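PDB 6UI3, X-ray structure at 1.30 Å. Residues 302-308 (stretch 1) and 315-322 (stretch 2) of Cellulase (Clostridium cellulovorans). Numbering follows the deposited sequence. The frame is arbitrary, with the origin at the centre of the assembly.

Stretch 1, residues 302-308: LWWDNNN
Stretch 2 315-322: RLGLLNRK

Contact between residues 302-308 and 315-322 of one cellulase chain, burying 668 Å² in all. A β-strand that enters from earlier in the chain runs through Leu 302 to Asp 305; the chain then leaves it through Asn 306 (phi/psi -94/7) and the left-handed Asn 307 (62/24). Stretch 2 has no regular helix or strand; Leu 316 (-123/9) leads into extended Gly 317 (-67/140), Leu 318 follows at -119/-50, and Leu 319 and Asn 320 are extended again before Arg 321 turns at -75/-14. The nearest CA atoms across the stretches are those of Asn 307 and Gly 317, 4.3 Å apart.

Trp 303 (chi1 t, chi2 -79°) points toward stretch 2. Its NE1 donates almost linearly to Leu 316 O (2.9 Å, 177°), which lies at the ring edge, while Leu 318 (m, t) covers one face: CD1 sits 3.4 Å from the five-membered ring centroid, 5° off the normal. Trp 304 O is only 3.4 Å from Leu 316 O, but both are acceptors and no bond joins them. Leu 316 (m, t) CD1 lies at the edge of the Trp 304 ring (chi1 t, chi2 -98°), near its plane, 3.7 Å from Trp 304 CD1.

Asp 305 (chi1 t, chi2 -26°) is the polar centre. OD2 accepts from Leu 319 N (2.8 Å, 173°), weakly from Leu 318 N (3.0 Å), and from elsewhere in the structure; OD1 is a second, weak acceptor for Leu 318 N (3.3 Å). OD1 also takes Asn 307 N (2.9 Å), so one carboxylate holds backbone amides of both stretches. A water donates to Leu 319 O (2.7 Å) and weakly to Asp 305 OD1 (2.8 Å), and accepts from Arg 321 NE (2.8 Å), linking all three.

Arg 321 (m, t, t, chi4 168°) points back toward stretch 1. Its NH2 makes a weak bond to Asp 305 O (3.0 Å, 123°), near the guanidinium plane, while Asn 307 CB lies over one guanidinium face; NH1 and NH2 have further partners elsewhere in the structure. Asn 307 (t, chi2 41°) accepts Arg 321 N at OD1 (3.0 Å, 173°). That oxygen also lies 3.2 Å from Leu 319 O, a pair of acceptors without a bond; Asn 307 ND2 is satisfied elsewhere in the structure.

At the turn end, Gly 317 N donates to Asn 308 O (3.2 Å, 145°; Asn 308 chi1 t, chi2 14°). An ideal CB on this glycine would lie 3.0 Å from Asn 308 O, a clash, so the close approach depends on the missing side chain. Asn 306 (chi1 p, chi2 6°) has its CA-to-CB bond away from stretch 2, though its end comes nearer; within stretch 1 its OD1 accepts Asn 308 N (3.0 Å), bracing the loop.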

# COMPACT_ATOMS: atom_id res chain seq x y z
N LEU A 302 4.99 4.54 3.32
CA LEU A 302 5.47 3.18 3.11
C LEU A 302 6.32 3.12 1.85
O LEU A 302 5.81 3.27 0.74
CB LEU A 302 4.28 2.23 3.00
CG LEU A 302 3.45 1.96 4.25
CD1 LEU A 302 2.78 3.11 4.86
CD2 LEU A 302 2.40 0.90 3.92
N TRP A 303 7.62 2.90 2.01
CA TRP A 303 8.54 2.82 0.87
C TRP A 303 8.26 1.57 0.05
O TRP A 303 8.06 0.48 0.59
CB TRP A 303 9.99 2.81 1.39
CG TRP A 303 11.04 2.78 0.29
CD1 TRP A 303 11.43 1.69 -0.42
CD2 TRP A 303 11.84 3.87 -0.19
NE1 TRP A 303 12.39 2.03 -1.33
CE2 TRP A 303 12.68 3.35 -1.20
CE3 TRP A 303 11.93 5.22 0.12
CZ2 TRP A 303 13.59 4.15 -1.89
CZ3 TRP A 303 12.85 6.00 -0.55
CH2 TRP A 303 13.67 5.45 -1.53
N TRP A 304 8.27 1.73 -1.27
CA TRP A 304 8.13 0.58 -2.19
C TRP A 304 9.49 -0.08 -2.41
O TRP A 304 10.33 0.45 -3.14
CB TRP A 304 7.55 1.02 -3.54
CG TRP A 304 7.38 -0.15 -4.47
CD1 TRP A 304 8.24 -0.55 -5.46
CD2 TRP A 304 6.30 -1.08 -4.47
NE1 TRP A 304 7.76 -1.69 -6.07
CE2 TRP A 304 6.56 -2.03 -5.49
CE3 TRP A 304 5.14 -1.21 -3.72
CZ2 TRP A 304 5.70 -3.08 -5.75
CZ3 TRP A 304 4.29 -2.25 -3.99
CH2 TRP A 304 4.56 -3.16 -5.00
N ASP A 305 9.70 -1.24 -1.80
CA ASP A 305 10.98 -1.95 -1.85
C ASP A 305 10.84 -3.20 -2.72
O ASP A 305 10.29 -4.21 -2.29
CB ASP A 305 11.47 -2.30 -0.46
CG ASP A 305 12.91 -2.76 -0.46
OD1 ASP A 305 13.37 -3.27 -1.52
OD2 ASP A 305 13.56 -2.63 0.60
N ASN A 306 11.34 -3.11 -3.96
CA ASN A 306 11.27 -4.24 -4.88
C ASN A 306 12.53 -5.11 -4.89
O ASN A 306 12.62 -6.04 -5.71
CB ASN A 306 10.97 -3.75 -6.30
CG ASN A 306 12.03 -2.83 -6.86
OD1 ASN A 306 13.08 -2.61 -6.25
ND2 ASN A 306 11.76 -2.30 -8.03
N ASN A 307 13.47 -4.88 -3.98
CA ASN A 307 14.70 -5.68 -3.89
C ASN A 307 15.55 -5.58 -5.15
O ASN A 307 16.38 -6.46 -5.40
CB ASN A 307 14.38 -7.15 -3.57
CG ASN A 307 15.59 -7.97 -3.13
OD1 ASN A 307 16.45 -7.53 -2.37
ND2 ASN A 307 15.65 -9.20 -3.62
N ASN A 308 15.42 -4.51 -5.94
CA ASN A 308 16.24 -4.32 -7.13
C ASN A 308 17.42 -3.42 -6.81
O ASN A 308 17.25 -2.23 -6.52
CB ASN A 308 15.41 -3.72 -8.27
CG ASN A 308 16.22 -3.55 -9.55
OD1 ASN A 308 17.31 -4.10 -9.69
ND2 ASN A 308 15.69 -2.78 -10.47
N ARG A 315 15.03 1.12 -9.65
CA ARG A 315 16.07 0.80 -8.66
C ARG A 315 15.59 1.33 -7.32
O ARG A 315 15.91 2.45 -6.90
CB ARG A 315 17.40 1.39 -9.09
CG ARG A 315 17.89 0.83 -10.43
CD ARG A 315 18.99 1.69 -11.02
NE ARG A 315 20.24 1.54 -10.29
CZ ARG A 315 21.25 2.41 -10.30
NH1 ARG A 315 21.15 3.53 -10.99
NH2 ARG A 315 22.35 2.16 -9.61
N LEU A 316 14.80 0.51 -6.62
CA LEU A 316 14.06 0.93 -5.44
C LEU A 316 14.39 0.09 -4.22
O LEU A 316 13.72 0.19 -3.19
CB LEU A 316 12.55 0.90 -5.74
CG LEU A 316 12.10 1.86 -6.83
CD1 LEU A 316 10.64 1.62 -7.21
CD2 LEU A 316 12.31 3.29 -6.39
N GLY A 317 15.40 -0.77 -4.30
CA GLY A 317 15.73 -1.61 -3.17
C GLY A 317 16.26 -0.82 -1.98
O GLY A 317 17.05 0.12 -2.13
N LEU A 318 15.83 -1.22 -0.78
CA LEU A 318 16.45 -0.77 0.46
C LEU A 318 17.03 -1.93 1.26
O LEU A 318 18.19 -1.86 1.71
CB LEU A 318 15.46 -0.02 1.37
CG LEU A 318 14.98 1.35 0.89
CD1 LEU A 318 14.07 1.95 1.95
CD2 LEU A 318 16.16 2.28 0.62
N LEU A 319 16.25 -2.98 1.47
CA LEU A 319 16.71 -4.20 2.12
C LEU A 319 17.18 -5.18 1.06
O LEU A 319 16.40 -5.61 0.20
CB LEU A 319 15.56 -4.83 2.92
CG LEU A 319 15.87 -6.20 3.50
CD1 LEU A 319 16.95 -6.08 4.60
CD2 LEU A 319 14.62 -6.85 4.04
N ASN A 320 18.47 -5.52 1.07
CA ASN A 320 18.97 -6.56 0.19
C ASN A 320 18.53 -7.89 0.79
O ASN A 320 19.05 -8.31 1.83
CB ASN A 320 20.49 -6.46 0.06
CG ASN A 320 21.05 -7.54 -0.82
OD1 ASN A 320 20.55 -8.66 -0.84
ND2 ASN A 320 22.10 -7.21 -1.57
N ARG A 321 17.58 -8.57 0.15
CA ARG A 321 17.00 -9.76 0.74
C ARG A 321 17.91 -10.98 0.66
O ARG A 321 17.63 -11.97 1.33
CB ARG A 321 15.65 -10.09 0.09
CG ARG A 321 14.61 -9.00 0.29
CD ARG A 321 13.25 -9.39 -0.28
NE ARG A 321 12.46 -8.22 -0.64
CZ ARG A 321 11.35 -8.28 -1.36
NH1 ARG A 321 10.87 -9.45 -1.74
NH2 ARG A 321 10.73 -7.16 -1.71
N LYS A 322 18.97 -10.94 -0.15
CA LYS A 322 19.88 -12.07 -0.23
C LYS A 322 20.70 -12.21 1.04
O LYS A 322 20.98 -13.33 1.47
CB LYS A 322 20.80 -11.93 -1.45
CG LYS A 322 21.67 -13.17 -1.69
CD LYS A 322 22.46 -13.08 -2.99
CE LYS A 322 21.69 -13.68 -4.17
NZ LYS A 322 22.34 -13.36 -5.47
O HOH W 1 13.78 -5.79 -0.49